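Local coordinates for hydroxylase (Rhodococcus sp., PDB 2OR0), which is probably a flavin-dependent hydroxylase of the acyl-CoA dehydrogenase superfamily, inserting one atom of molecular oxygen into a substrate at the expense of reduced flavin, at residues 85-97 with 257-269. Numbering follows the deposited sequence.
Sequences VMGVAALDGASGW and GITAAVIGITEGA
Gly264 meets Met86 and Ala90 backbone to backbone, an example of close helix packing through small residues: the axes of 85-91 and 257-269 approach to 6.9 Å, crossing at -43°. Gly264 CA makes a CA-H...O contact with Met86 O at 3.5 Å, and Ala90 CA returns one to Gly264 O at 3.3 Å; lacking a side chain, Gly264 lets the Ala89 methyl come close too. Beside this seam, selenomethionine Met86 is a knob among Ala260, Ile263, Gly264 and Glu267, its extended chain running past Ala260 O to put CE 4.2 Å from Ile263 CD1. After the turn, Trp97 carries its indole along the flank of 257-269, CG anti to the backbone N (chi1 -179°): CH2 meets Ile258 CG2 obliquely at 3.7 Å, Val262 CG2 lies at the ring edge, and NE1 hydrogen-bonds to Ser156 OG. With an alanine here, Ile258 and Val262 would probably lose their aromatic neighbour, and Ser156 its NE1 partner. Further out, Asp92 OD2 caps the start of helix 93-102 through Ser95 N, and a water joins Met86 O to Glu267 OE1, while Glu267 OE2 forms a salt bridge with Arg309. Without direct hydrogen bonds between the segments, cohesion rests chiefly on close apolar fit, supplemented by CA-H...O contacts and a water bridge.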
loop_
_atom_site.group_PDB
_atom_site.type_symbol
_atom_site.label_atom_id
_atom_site.label_comp_id
_atom_site.label_asym_id
_atom_site.label_seq_id
_atom_site.Cartn_x
_atom_site.Cartn_y
_atom_site.Cartn_z
ATOM N N VAL A 85 -5.492 5.541 -5.708
ATOM C CA VAL A 85 -5.466 4.998 -4.346
ATOM C C VAL A 85 -5.966 6.057 -3.336
ATOM O O VAL A 85 -6.880 5.791 -2.543
ATOM C CB VAL A 85 -4.057 4.531 -3.979
ATOM C CG1 VAL A 85 -3.962 4.159 -2.486
ATOM C CG2 VAL A 85 -3.638 3.333 -4.853
HETATM N N MSE A 86 -5.381 7.258 -3.396
HETATM C CA MSE A 86 -5.816 8.342 -2.531
HETATM C C MSE A 86 -7.294 8.599 -2.691
HETATM O O MSE A 86 -7.971 8.852 -1.722
HETATM C CB MSE A 86 -5.037 9.620 -2.806
HETATM C CG MSE A 86 -3.616 9.574 -2.400
HETATM SE SE MSE A 86 -2.693 11.229 -2.939
HETATM C CE MSE A 86 -0.856 10.756 -2.631
ATOM N N GLY A 87 -7.804 8.525 -3.920
ATOM C CA GLY A 87 -9.216 8.751 -4.159
ATOM C C GLY A 87 -10.093 7.675 -3.546
ATOM O O GLY A 87 -11.121 7.972 -2.952
ATOM N N VAL A 88 -9.689 6.414 -3.692
ATOM C CA VAL A 88 -10.435 5.282 -3.087
ATOM C C VAL A 88 -10.362 5.380 -1.553
ATOM O O VAL A 88 -11.393 5.237 -0.859
ATOM C CB VAL A 88 -9.876 3.899 -3.528
ATOM C CG1 VAL A 88 -10.669 2.795 -2.878
ATOM C CG2 VAL A 88 -9.949 3.720 -5.028
ATOM N N ALA A 89 -9.144 5.628 -1.047
ATOM C CA ALA A 89 -8.867 5.740 0.404
ATOM C C ALA A 89 -9.707 6.810 1.090
ATOM O O ALA A 89 -10.141 6.607 2.239
ATOM C CB ALA A 89 -7.392 5.963 0.668
ATOM N N ALA A 90 -9.971 7.923 0.389
ATOM C CA ALA A 90 -10.833 8.985 0.945
ATOM C C ALA A 90 -12.303 8.569 1.049
ATOM O O ALA A 90 -13.058 9.135 1.844
ATOM C CB ALA A 90 -10.679 10.319 0.155
ATOM N N LEU A 91 -12.714 7.577 0.274
ATOM C CA LEU A 91 -14.084 7.064 0.352
ATOM C C LEU A 91 -14.273 6.003 1.440
ATOM O O LEU A 91 -15.288 5.992 2.119
ATOM C CB LEU A 91 -14.541 6.479 -1.005
ATOM C CG LEU A 91 -14.615 7.379 -2.241
ATOM C CD1 LEU A 91 -15.003 6.576 -3.482
ATOM C CD2 LEU A 91 -15.604 8.501 -1.993
ATOM N N ASP A 92 -13.319 5.078 1.547
ATOM C CA ASP A 92 -13.348 4.008 2.564
ATOM C C ASP A 92 -11.905 3.601 2.703
ATOM O O ASP A 92 -11.304 3.153 1.740
ATOM C CB ASP A 92 -14.212 2.800 2.102
ATOM C CG ASP A 92 -14.065 1.553 3.024
ATOM O OD1 ASP A 92 -14.148 1.699 4.263
ATOM O OD2 ASP A 92 -13.868 0.419 2.502
ATOM N N GLY A 93 -11.336 3.811 3.890
ATOM C CA GLY A 93 -9.940 3.534 4.130
ATOM C C GLY A 93 -9.510 2.105 3.849
ATOM O O GLY A 93 -8.427 1.881 3.300
ATOM N N ALA A 94 -10.337 1.137 4.245
ATOM C CA ALA A 94 -10.035 -0.273 3.980
ATOM C C ALA A 94 -9.905 -0.562 2.482
ATOM O O ALA A 94 -8.968 -1.189 2.067
ATOM C CB ALA A 94 -11.090 -1.193 4.612
ATOM N N SER A 95 -10.863 -0.103 1.680
ATOM C CA SER A 95 -10.787 -0.288 0.238
ATOM C C SER A 95 -9.552 0.395 -0.322
ATOM O O SER A 95 -8.915 -0.135 -1.223
ATOM C CB SER A 95 -12.030 0.294 -0.443
ATOM O OG SER A 95 -13.190 -0.336 0.063
ATOM N N GLY A 96 -9.245 1.594 0.192
ATOM C CA GLY A 96 -8.107 2.354 -0.285
ATOM C C GLY A 96 -6.817 1.618 -0.004
ATOM O O GLY A 96 -5.921 1.561 -0.849
ATOM N N TRP A 97 -6.723 1.081 1.213
ATOM C CA TRP A 97 -5.554 0.336 1.658
ATOM C C TRP A 97 -5.362 -0.928 0.816
ATOM O O TRP A 97 -4.232 -1.251 0.406
ATOM C CB TRP A 97 -5.702 -0.033 3.136
ATOM C CG TRP A 97 -4.514 -0.791 3.679
ATOM C CD1 TRP A 97 -4.372 -2.153 3.732
ATOM C CD2 TRP A 97 -3.299 -0.238 4.216
ATOM N NE1 TRP A 97 -3.150 -2.478 4.296
ATOM C CE2 TRP A 97 -2.471 -1.329 4.594
ATOM C CE3 TRP A 97 -2.836 1.068 4.437
ATOM C CZ2 TRP A 97 -1.195 -1.153 5.167
ATOM C CZ3 TRP A 97 -1.564 1.244 5.016
ATOM C CH2 TRP A 97 -0.767 0.142 5.373
ATOM N N GLY A 257 1.872 2.841 -2.935
ATOM C CA GLY A 257 0.479 2.510 -2.698
ATOM C C GLY A 257 0.075 2.615 -1.238
ATOM O O GLY A 257 -1.042 3.050 -0.917
ATOM N N ILE A 258 0.980 2.205 -0.360
ATOM C CA ILE A 258 0.720 2.149 1.073
ATOM C C ILE A 258 0.621 3.587 1.665
ATOM O O ILE A 258 -0.324 3.911 2.351
ATOM C CB ILE A 258 1.839 1.326 1.792
ATOM C CG1 ILE A 258 1.630 -0.179 1.539
ATOM C CG2 ILE A 258 1.847 1.605 3.267
ATOM C CD1 ILE A 258 2.846 -1.020 1.856
ATOM N N THR A 259 1.614 4.417 1.378
ATOM C CA THR A 259 1.620 5.815 1.823
ATOM C C THR A 259 0.538 6.649 1.127
ATOM O O THR A 259 -0.125 7.465 1.772
ATOM C CB THR A 259 3.018 6.408 1.692
ATOM O OG1 THR A 259 3.904 5.573 2.437
ATOM C CG2 THR A 259 3.088 7.835 2.254
ATOM N N ALA A 260 0.290 6.402 -0.161
ATOM C CA ALA A 260 -0.880 7.017 -0.813
ATOM C C ALA A 260 -2.189 6.703 -0.085
ATOM O O ALA A 260 -3.019 7.590 0.120
ATOM C CB ALA A 260 -0.972 6.611 -2.286
ATOM N N ALA A 261 -2.382 5.439 0.314
ATOM C CA ALA A 261 -3.572 5.048 1.071
ATOM C C ALA A 261 -3.660 5.816 2.371
ATOM O O ALA A 261 -4.705 6.371 2.655
ATOM C CB ALA A 261 -3.597 3.533 1.325
ATOM N N VAL A 262 -2.558 5.903 3.125
ATOM C CA VAL A 262 -2.541 6.700 4.351
ATOM C C VAL A 262 -2.907 8.186 4.077
ATOM O O VAL A 262 -3.703 8.783 4.800
ATOM C CB VAL A 262 -1.192 6.604 5.086
ATOM C CG1 VAL A 262 -1.124 7.609 6.258
ATOM C CG2 VAL A 262 -0.964 5.147 5.614
ATOM N N ILE A 263 -2.314 8.770 3.031
ATOM C CA ILE A 263 -2.620 10.145 2.687
ATOM C C ILE A 263 -4.096 10.362 2.365
ATOM O O ILE A 263 -4.699 11.275 2.897
ATOM C CB ILE A 263 -1.655 10.718 1.599
ATOM C CG1 ILE A 263 -0.223 10.762 2.188
ATOM C CG2 ILE A 263 -2.097 12.126 1.231
ATOM C CD1 ILE A 263 0.926 10.999 1.161
ATOM N N GLY A 264 -4.667 9.521 1.508
ATOM C CA GLY A 264 -6.076 9.624 1.158
ATOM C C GLY A 264 -7.007 9.363 2.326
ATOM O O GLY A 264 -8.093 9.968 2.428
ATOM N N ILE A 265 -6.596 8.471 3.230
ATOM C CA ILE A 265 -7.365 8.280 4.457
ATOM C C ILE A 265 -7.447 9.593 5.259
ATOM O O ILE A 265 -8.488 9.944 5.755
ATOM C CB ILE A 265 -6.800 7.107 5.344
ATOM C CG1 ILE A 265 -7.112 5.771 4.684
ATOM C CG2 ILE A 265 -7.396 7.159 6.754
ATOM C CD1 ILE A 265 -6.151 4.592 5.108
ATOM N N THR A 266 -6.342 10.304 5.387
ATOM C CA THR A 266 -6.358 11.539 6.167
ATOM C C THR A 266 -7.152 12.617 5.454
ATOM O O THR A 266 -7.769 13.436 6.102
ATOM C CB THR A 266 -4.941 12.040 6.530
ATOM O OG1 THR A 266 -4.223 12.437 5.350
ATOM C CG2 THR A 266 -4.162 10.940 7.281
ATOM N N GLU A 267 -7.181 12.561 4.123
ATOM C CA GLU A 267 -8.014 13.448 3.319
ATOM C C GLU A 267 -9.514 13.152 3.518
ATOM O O GLU A 267 -10.320 14.073 3.638
ATOM C CB GLU A 267 -7.607 13.355 1.838
ATOM C CG GLU A 267 -6.339 14.111 1.512
ATOM C CD GLU A 267 -5.800 13.882 0.092
ATOM O OE1 GLU A 267 -6.268 12.967 -0.620
ATOM O OE2 GLU A 267 -4.863 14.617 -0.290
ATOM N N GLY A 268 -9.878 11.871 3.578
ATOM C CA GLY A 268 -11.193 11.447 4.051
ATOM C C GLY A 268 -11.573 11.982 5.437
ATOM O O GLY A 268 -12.689 12.450 5.616
ATOM N N ALA A 269 -10.658 11.894 6.414
ATOM C CA ALA A 269 -10.889 12.399 7.772
ATOM C C ALA A 269 -11.158 13.910 7.752
ATOM O O ALA A 269 -12.113 14.403 8.397
ATOM C CB ALA A 269 -9.673 12.112 8.663
HETATM O O HOH W 1 -8.320 11.692 -1.643
HETATM O O HOH W 2 -14.676 11.628 3.283
#